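Local coordinates for tRNA (cytosine(38)-C(5))-methyltransferase (Schizosaccharomyces pombe, PDB 6FDF), which methylates cytosine 38 in the anticodon loop of tRNA(Asp), using S-adenosyl-L-methionine as the methyl donor, at residues V217-S220 and V221-W225; D230-K233 and P234-S238; E267-E270 and R271-A275. All coordinates share one frame; numbering follows the deposited sequence.

Interaction 1 of 3, residues V217-S220 and V221-W225; sequences VLES and VLNKW
The first turn of helix 219-225 is closed where Leu-218, at the N-cap position, offers its carbonyl to Leu-222 four residues further on. The bond from Leu-222 N to Leu-218 O measures 3.0 Å and is close to straight at the hydrogen (163°). The alpha-helical pattern then carries on, with Asn-223 N bonded to Glu-219 O at 2.8 Å and Lys-224 N to Ser-220 O at 3.2 Å.

On the apolar face, Val-217 holds CG1 anti to its backbone N (chi1 -176°), which brings this methyl against Leu-222 CG at 3.7 Å. The two side chains meet roughly at right angles, and Leu-222 CD2 also lies within packing distance of the same methyl. Cut back to an alanine, Leu-222 would lose the branch that meets Val-217 CG1, which is likely to leave that methyl without its apolar mate and to open a gap where the leucine now packs against Met-274.

The outer face is polar. Here the side chains of Glu-219 and Asn-223 cross at a slant, Glu-219 CG coming 3.5 Å from Asn-223 ND2, with carboxylate and amide planes 55° apart. Their oxygens are joined through water: one molecule donates to Glu-219 OE1 at 2.7 Å and to Asn-223 OD1 at 3.0 Å. Two acceptors are thus satisfied by a shared solvent donor without having to face each other.

The helix start is thus amphipathic. Backbone bonds fix the turn, an apolar side forms where Val-217 packs on Leu-222, and the acid and amide bridged by water make up the polar side.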
loop_
_atom_site.group_PDB
_atom_site.type_symbol
_atom_site.label_atom_id
_atom_site.label_comp_id
_atom_site.label_asym_id
_atom_site.label_seq_id
_atom_site.Cartn_x
_atom_site.Cartn_y
_atom_site.Cartn_z
ATOM N N VAL A 217 24.889 -4.757 -1.604
ATOM C CA VAL A 217 24.800 -4.152 -2.926
ATOM C C VAL A 217 26.053 -4.501 -3.717
ATOM O O VAL A 217 27.174 -4.461 -3.191
ATOM C CB VAL A 217 24.607 -2.629 -2.811
ATOM C CG1 VAL A 217 24.407 -2.006 -4.193
ATOM C CG2 VAL A 217 23.413 -2.317 -1.914
ATOM N N LEU A 218 25.868 -4.857 -4.988
ATOM C CA LEU A 218 26.984 -5.299 -5.815
ATOM C C LEU A 218 27.921 -4.140 -6.133
ATOM O O LEU A 218 27.479 -3.016 -6.385
ATOM C CB LEU A 218 26.468 -5.921 -7.112
ATOM C CG LEU A 218 25.762 -7.269 -6.949
ATOM C CD1 LEU A 218 25.215 -7.749 -8.285
ATOM C CD2 LEU A 218 26.707 -8.297 -6.347
ATOM N N GLU A 219 29.224 -4.431 -6.135
ATOM C CA GLU A 219 30.214 -3.424 -6.509
ATOM C C GLU A 219 29.981 -2.928 -7.930
ATOM O O GLU A 219 30.167 -1.740 -8.221
ATOM C CB GLU A 219 31.623 -3.995 -6.356
ATOM C CG GLU A 219 32.734 -3.034 -6.768
ATOM C CD GLU A 219 34.102 -3.451 -6.255
ATOM O OE1 GLU A 219 34.982 -2.573 -6.128
ATOM O OE2 GLU A 219 34.299 -4.651 -5.968
ATOM N N SER A 220 29.577 -3.825 -8.833
ATOM C CA SER A 220 29.322 -3.430 -10.215
ATOM C C SER A 220 28.242 -2.356 -10.300
ATOM O O SER A 220 28.384 -1.380 -11.047
ATOM C CB SER A 220 28.928 -4.654 -11.043
ATOM O OG SER A 220 27.663 -5.149 -10.641
ATOM N N VAL A 221 27.161 -2.514 -9.533
ATOM C CA VAL A 221 26.098 -1.512 -9.515
ATOM C C VAL A 221 26.565 -0.241 -8.813
ATOM O O VAL A 221 26.253 0.873 -9.251
ATOM C CB VAL A 221 24.836 -2.096 -8.852
ATOM C CG1 VAL A 221 23.779 -1.018 -8.648
ATOM C CG2 VAL A 221 24.280 -3.238 -9.694
ATOM N N LEU A 222 27.306 -0.383 -7.710
ATOM C CA LEU A 222 27.798 0.796 -6.997
ATOM C C LEU A 222 28.788 1.593 -7.840
ATOM O O LEU A 222 28.839 2.828 -7.741
ATOM C CB LEU A 222 28.438 0.375 -5.670
ATOM C CG LEU A 222 27.469 -0.031 -4.554
ATOM C CD1 LEU A 222 28.199 -0.651 -3.375
ATOM C CD2 LEU A 222 26.658 1.174 -4.098
ATOM N N ASN A 223 29.582 0.916 -8.671
ATOM C CA ASN A 223 30.543 1.625 -9.508
ATOM C C ASN A 223 29.864 2.334 -10.674
ATOM O O ASN A 223 30.329 3.393 -11.110
ATOM C CB ASN A 223 31.609 0.660 -10.024
ATOM C CG ASN A 223 32.676 0.364 -8.988
ATOM O OD1 ASN A 223 32.811 1.083 -7.995
ATOM N ND2 ASN A 223 33.442 -0.697 -9.216
ATOM N N LYS A 224 28.780 1.763 -11.202
ATOM C CA LYS A 224 28.128 2.334 -12.374
ATOM C C LYS A 224 27.123 3.425 -12.018
ATOM O O LYS A 224 27.069 4.458 -12.696
ATOM C CB LYS A 224 27.434 1.229 -13.176
ATOM C CG LYS A 224 26.856 1.697 -14.502
ATOM C CD LYS A 224 27.855 2.549 -15.271
ATOM C CE LYS A 224 28.032 2.045 -16.696
ATOM N NZ LYS A 224 26.735 1.984 -17.421
ATOM N N TRP A 225 26.317 3.214 -10.979
ATOM C CA TRP A 225 25.203 4.101 -10.665
ATOM C C TRP A 225 25.188 4.522 -9.199
ATOM O O TRP A 225 24.184 5.083 -8.746
ATOM C CB TRP A 225 23.857 3.443 -10.999
ATOM C CG TRP A 225 23.718 2.915 -12.407
ATOM C CD1 TRP A 225 23.521 1.612 -12.777
ATOM C CD2 TRP A 225 23.741 3.677 -13.624
ATOM N NE1 TRP A 225 23.428 1.515 -14.147
ATOM C CE2 TRP A 225 23.556 2.766 -14.690
ATOM C CE3 TRP A 225 23.900 5.033 -13.916
ATOM C CZ2 TRP A 225 23.529 3.172 -16.024
ATOM C CZ3 TRP A 225 23.876 5.435 -15.243
ATOM C CH2 TRP A 225 23.692 4.506 -16.281
HETATM O O HOH W 1 34.446 0.053 -5.733
#

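Interaction 2 of 3, residues D230-K233 and P234-S238; sequences DIVK and PDSSS
With chi1 at -62°, Ser-236 swings its hydroxyl anti to its own carbonyl carbon and beside its own N, facing back to the amide of Lys-233. There OG accepts a hydrogen bond from Lys-233 N at 2.9 Å, nearly linear at the hydrogen (164°). The same serine returns a bond through its main chain, Ser-236 N donating to Lys-233 O at 2.9 Å. This second donor does not sit on a lone pair but stands 55° out of the carbonyl plane. One residue thus holds both the N-H and the C=O of Lys-233, and the two bonds together tie the chain reversal to the side chain as well as to the backbone.

Pro-234 and Asp-235 occupy the middle of the turn, and the proline ring restricts the backbone at the first of these positions. Asp-235 aims OD1 back over the turn to within 3.4 Å of Lys-233 CB. The lysine ammonium does not meet that carboxylate; it makes a weak hydrogen bond to Thr-265 instead.

Val-232, buried, brings its CB to 3.5 Å from Ser-236 OG, and its CG1 comes equally near Ser-238 O at 3.5 Å, so the valine touches the chain at Ser-236 and again at Ser-238. It also touches Phe-281.

The arrangement is a type I beta turn spanning Lys-233 to Ser-236, reinforced by a serine hydroxyl. It follows strand 231-232, an outermost strand of the small sheet in which Val-232 exchanges backbone bonds with strand 256-258.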
loop_
_atom_site.group_PDB
_atom_site.type_symbol
_atom_site.label_atom_id
_atom_site.label_comp_id
_atom_site.label_asym_id
_atom_site.label_seq_id
_atom_site.Cartn_x
_atom_site.Cartn_y
_atom_site.Cartn_z
ATOM N N ASP A 230 20.121 6.673 -2.480
ATOM C CA ASP A 230 19.916 7.360 -1.210
ATOM C C ASP A 230 20.350 6.419 -0.094
ATOM O O ASP A 230 19.778 5.334 0.063
ATOM C CB ASP A 230 18.454 7.767 -1.029
ATOM C CG ASP A 230 18.199 8.453 0.303
ATOM O OD1 ASP A 230 18.669 9.593 0.482
ATOM O OD2 ASP A 230 17.530 7.851 1.173
ATOM N N ILE A 231 21.366 6.825 0.669
ATOM C CA ILE A 231 21.942 5.987 1.713
ATOM C C ILE A 231 21.428 6.469 3.062
ATOM O O ILE A 231 21.533 7.659 3.383
ATOM C CB ILE A 231 23.479 6.020 1.668
ATOM C CG1 ILE A 231 23.986 5.491 0.322
ATOM C CG2 ILE A 231 24.066 5.214 2.822
ATOM C CD1 ILE A 231 25.478 5.664 0.121
ATOM N N VAL A 232 20.911 5.539 3.866
ATOM C CA VAL A 232 20.461 5.851 5.216
ATOM C C VAL A 232 21.233 4.979 6.200
ATOM O O VAL A 232 21.844 3.972 5.837
ATOM C CB VAL A 232 18.938 5.659 5.394
ATOM C CG1 VAL A 232 18.156 6.534 4.411
ATOM C CG2 VAL A 232 18.547 4.189 5.242
ATOM N N LYS A 233 21.218 5.400 7.460
ATOM C CA LYS A 233 21.869 4.696 8.550
ATOM C C LYS A 233 20.825 4.271 9.575
ATOM O O LYS A 233 19.674 4.724 9.520
ATOM C CB LYS A 233 22.942 5.586 9.199
ATOM C CG LYS A 233 24.186 5.753 8.326
ATOM C CD LYS A 233 25.178 6.776 8.890
ATOM C CE LYS A 233 25.068 8.096 8.140
ATOM N NZ LYS A 233 26.226 9.001 8.384
ATOM N N PRO A 234 21.163 3.343 10.479
ATOM C CA PRO A 234 20.180 2.923 11.494
ATOM C C PRO A 234 19.562 4.073 12.272
ATOM O O PRO A 234 18.398 3.972 12.678
ATOM C CB PRO A 234 20.998 1.999 12.405
ATOM C CG PRO A 234 22.032 1.426 11.495
ATOM C CD PRO A 234 22.398 2.538 10.550
ATOM N N ASP A 235 20.292 5.163 12.490
ATOM C CA ASP A 235 19.735 6.286 13.235
ATOM C C ASP A 235 18.922 7.240 12.370
ATOM O O ASP A 235 18.436 8.248 12.893
ATOM C CB ASP A 235 20.851 7.057 13.951
ATOM C CG ASP A 235 21.770 7.789 12.990
ATOM O OD1 ASP A 235 21.852 7.386 11.811
ATOM O OD2 ASP A 235 22.421 8.767 13.418
ATOM N N SER A 236 18.754 6.956 11.075
ATOM C CA SER A 236 17.967 7.834 10.219
ATOM C C SER A 236 16.496 7.810 10.621
ATOM O O SER A 236 15.958 6.786 11.048
ATOM C CB SER A 236 18.107 7.421 8.752
ATOM O OG SER A 236 19.454 7.543 8.327
ATOM N N SER A 237 15.834 8.950 10.439
ATOM C CA SER A 237 14.418 9.081 10.748
ATOM C C SER A 237 13.527 8.959 9.517
ATOM O O SER A 237 12.312 9.153 9.627
ATOM C CB SER A 237 14.153 10.413 11.457
ATOM O OG SER A 237 14.565 11.502 10.655
ATOM N N SER A 238 14.090 8.646 8.354
ATOM C CA SER A 238 13.254 8.357 7.194
ATOM C C SER A 238 14.058 7.557 6.179
ATOM O O SER A 238 15.278 7.401 6.295
ATOM C CB SER A 238 12.699 9.634 6.551
ATOM O OG SER A 238 11.640 9.319 5.651
#

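Interaction 3 of 3, residues E267-E270 and R271-A275; sequences EQFE and RNRMA
Arg-271 stretches back along the helix surface beside Glu-267, both chains extended and pointing the same way. The carboxylate lies over one face of the guanidinium, the planes only 24° apart, and Glu-267 OE1 is 3.2 Å from Arg-271 NH1. This is a stacked salt bridge: the oxygen is well out of the guanidinium plane, no N-H is directed at it, and the attraction is one of charge alone.

Gln-268 folds at chi2 so that its side chain lies across the following residues, against Arg-271 CB and Ala-275 CB. The backbone Gln-268 O accepts a hydrogen bond from Asn-272 N at 2.9 Å.

Arg-273 carries the third part of the contact. Its chi1 of 60° sets CG between the backbone N and carbonyl carbon, while CB sits over the Phe-269 ring, 3.7 Å from the centroid and 6° off the normal, a CH-pi contact. The chain then bends at chi3, bringing the guanidinium past the ring, so that Phe-269 CE1 lies over its face, 3.4 Å from Arg-273 NH1. Phe-269 O and Arg-273 N are too poorly angled to bond directly, and a water joins them: it donates to Phe-269 O at 2.7 Å and accepts from both N and NE of Arg-273. Two further waters link Arg-273 NH2 to Glu-270, whose OE1 is too far for a salt bridge at 4.1 Å and whose OE2 is bonded to His-227.

Helix 265-272 and the residues after it thereby join their neighbours. Arg-273 NH1 bonds Leu-222 O of helix 219-225, Met-274 packs on Glu-219 of that helix, and Phe-269 meets Ile-231 of strand 231-232.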
loop_
_atom_site.group_PDB
_atom_site.type_symbol
_atom_site.label_atom_id
_atom_site.label_comp_id
_atom_site.label_asym_id
_atom_site.label_seq_id
_atom_site.Cartn_x
_atom_site.Cartn_y
_atom_site.Cartn_z
ATOM N N GLU A 267 32.111 11.412 1.778
ATOM C CA GLU A 267 33.565 11.368 1.731
ATOM C C GLU A 267 34.067 9.936 1.618
ATOM O O GLU A 267 34.961 9.644 0.813
ATOM C CB GLU A 267 34.140 12.049 2.973
ATOM C CG GLU A 267 35.634 12.263 2.970
ATOM C CD GLU A 267 36.106 12.954 4.237
ATOM O OE1 GLU A 267 36.068 12.308 5.306
ATOM O OE2 GLU A 267 36.510 14.135 4.166
ATOM N N GLN A 268 33.504 9.023 2.413
ATOM C CA GLN A 268 33.943 7.636 2.340
ATOM C C GLN A 268 33.544 6.997 1.014
ATOM O O GLN A 268 34.254 6.117 0.515
ATOM C CB GLN A 268 33.367 6.836 3.512
ATOM C CG GLN A 268 33.736 5.359 3.501
ATOM C CD GLN A 268 35.240 5.121 3.475
ATOM O OE1 GLN A 268 35.722 4.208 2.805
ATOM N NE2 GLN A 268 35.985 5.925 4.227
ATOM N N PHE A 269 32.430 7.439 0.428
ATOM C CA PHE A 269 31.980 6.850 -0.830
ATOM C C PHE A 269 33.040 7.000 -1.916
ATOM O O PHE A 269 33.300 6.058 -2.674
ATOM C CB PHE A 269 30.661 7.482 -1.267
ATOM C CG PHE A 269 29.948 6.712 -2.350
ATOM C CD1 PHE A 269 30.294 6.883 -3.685
ATOM C CD2 PHE A 269 28.944 5.814 -2.034
ATOM C CE1 PHE A 269 29.647 6.174 -4.687
ATOM C CE2 PHE A 269 28.288 5.097 -3.033
ATOM C CZ PHE A 269 28.644 5.283 -4.362
ATOM N N GLU A 270 33.672 8.177 -1.999
ATOM C CA GLU A 270 34.732 8.370 -2.984
ATOM C C GLU A 270 35.992 7.605 -2.606
ATOM O O GLU A 270 36.740 7.166 -3.488
ATOM C CB GLU A 270 35.042 9.861 -3.140
ATOM C CG GLU A 270 33.860 10.702 -3.607
ATOM C CD GLU A 270 33.218 10.175 -4.882
ATOM O OE1 GLU A 270 33.945 9.641 -5.749
ATOM O OE2 GLU A 270 31.984 10.294 -5.014
ATOM N N ARG A 271 36.243 7.438 -1.305
ATOM C CA ARG A 271 37.444 6.742 -0.857
ATOM C C ARG A 271 37.373 5.258 -1.194
ATOM O O ARG A 271 38.278 4.713 -1.837
ATOM C CB ARG A 271 37.638 6.959 0.645
ATOM C CG ARG A 271 38.047 8.386 1.003
ATOM C CD ARG A 271 38.187 8.602 2.506
ATOM N NE ARG A 271 38.752 9.919 2.802
ATOM C CZ ARG A 271 38.720 10.501 3.999
ATOM N NH1 ARG A 271 38.140 9.891 5.026
ATOM N NH2 ARG A 271 39.267 11.698 4.170
ATOM N N ASN A 272 36.304 4.589 -0.750
ATOM C CA ASN A 272 36.088 3.170 -1.030
ATOM C C ASN A 272 34.620 2.891 -0.705
ATOM O O ASN A 272 34.282 2.657 0.459
ATOM C CB ASN A 272 37.025 2.289 -0.216
ATOM C CG ASN A 272 36.706 0.805 -0.347
ATOM O OD1 ASN A 272 35.933 0.389 -1.213
ATOM N ND2 ASN A 272 37.307 -0.002 0.518
ATOM N N ARG A 273 33.767 2.923 -1.733
ATOM C CA ARG A 273 32.334 2.769 -1.514
ATOM C C ARG A 273 31.968 1.384 -0.998
ATOM O O ARG A 273 30.898 1.222 -0.404
ATOM C CB ARG A 273 31.566 3.076 -2.804
ATOM C CG ARG A 273 31.927 2.176 -3.981
ATOM C CD ARG A 273 31.521 2.802 -5.304
ATOM N NE ARG A 273 32.366 3.947 -5.633
ATOM C CZ ARG A 273 32.120 4.804 -6.619
ATOM N NH1 ARG A 273 31.049 4.657 -7.388
ATOM N NH2 ARG A 273 32.950 5.817 -6.837
ATOM N N MET A 274 32.826 0.382 -1.197
ATOM C CA MET A 274 32.520 -0.939 -0.659
ATOM C C MET A 274 32.724 -1.009 0.849
ATOM O O MET A 274 32.149 -1.888 1.499
ATOM C CB MET A 274 33.366 -2.010 -1.352
ATOM C CG MET A 274 33.130 -2.104 -2.850
ATOM S SD MET A 274 31.377 -2.185 -3.251
ATOM C CE MET A 274 30.987 -3.831 -2.666
ATOM N N ALA A 275 33.521 -0.107 1.420
ATOM C CA ALA A 275 33.756 -0.107 2.858
ATOM C C ALA A 275 32.575 0.443 3.646
ATOM O O ALA A 275 32.568 0.344 4.878
ATOM C CB ALA A 275 35.011 0.701 3.188
HETATM O O HOH W 2 34.767 4.286 -4.128
HETATM O O HOH W 3 35.594 6.800 -6.173
HETATM O O HOH W 4 33.198 8.089 -8.298
#

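Overall arrangement
Along the chain the three contacts come in series, none enclosing or crossing another, and each closes a short local turn. Interaction 1 opens helix 219-225, interaction 2 reverses the chain after strand 231-232, and interaction 3 lies on helix 265-272 and the residues after it. In space they gather on one side of the chain's centre. Interactions 1 and 3 touch directly, their centres about 12 Å apart, and Asn-223 OD1 lies 3.4 Å from Arg-273 CD. Interaction 2 meets interaction 3 in one packing contact but does not touch interaction 1. Helix 265-272 and the residues that follow it therefore link the earlier helix to the edge strand of the small three-stranded sheet.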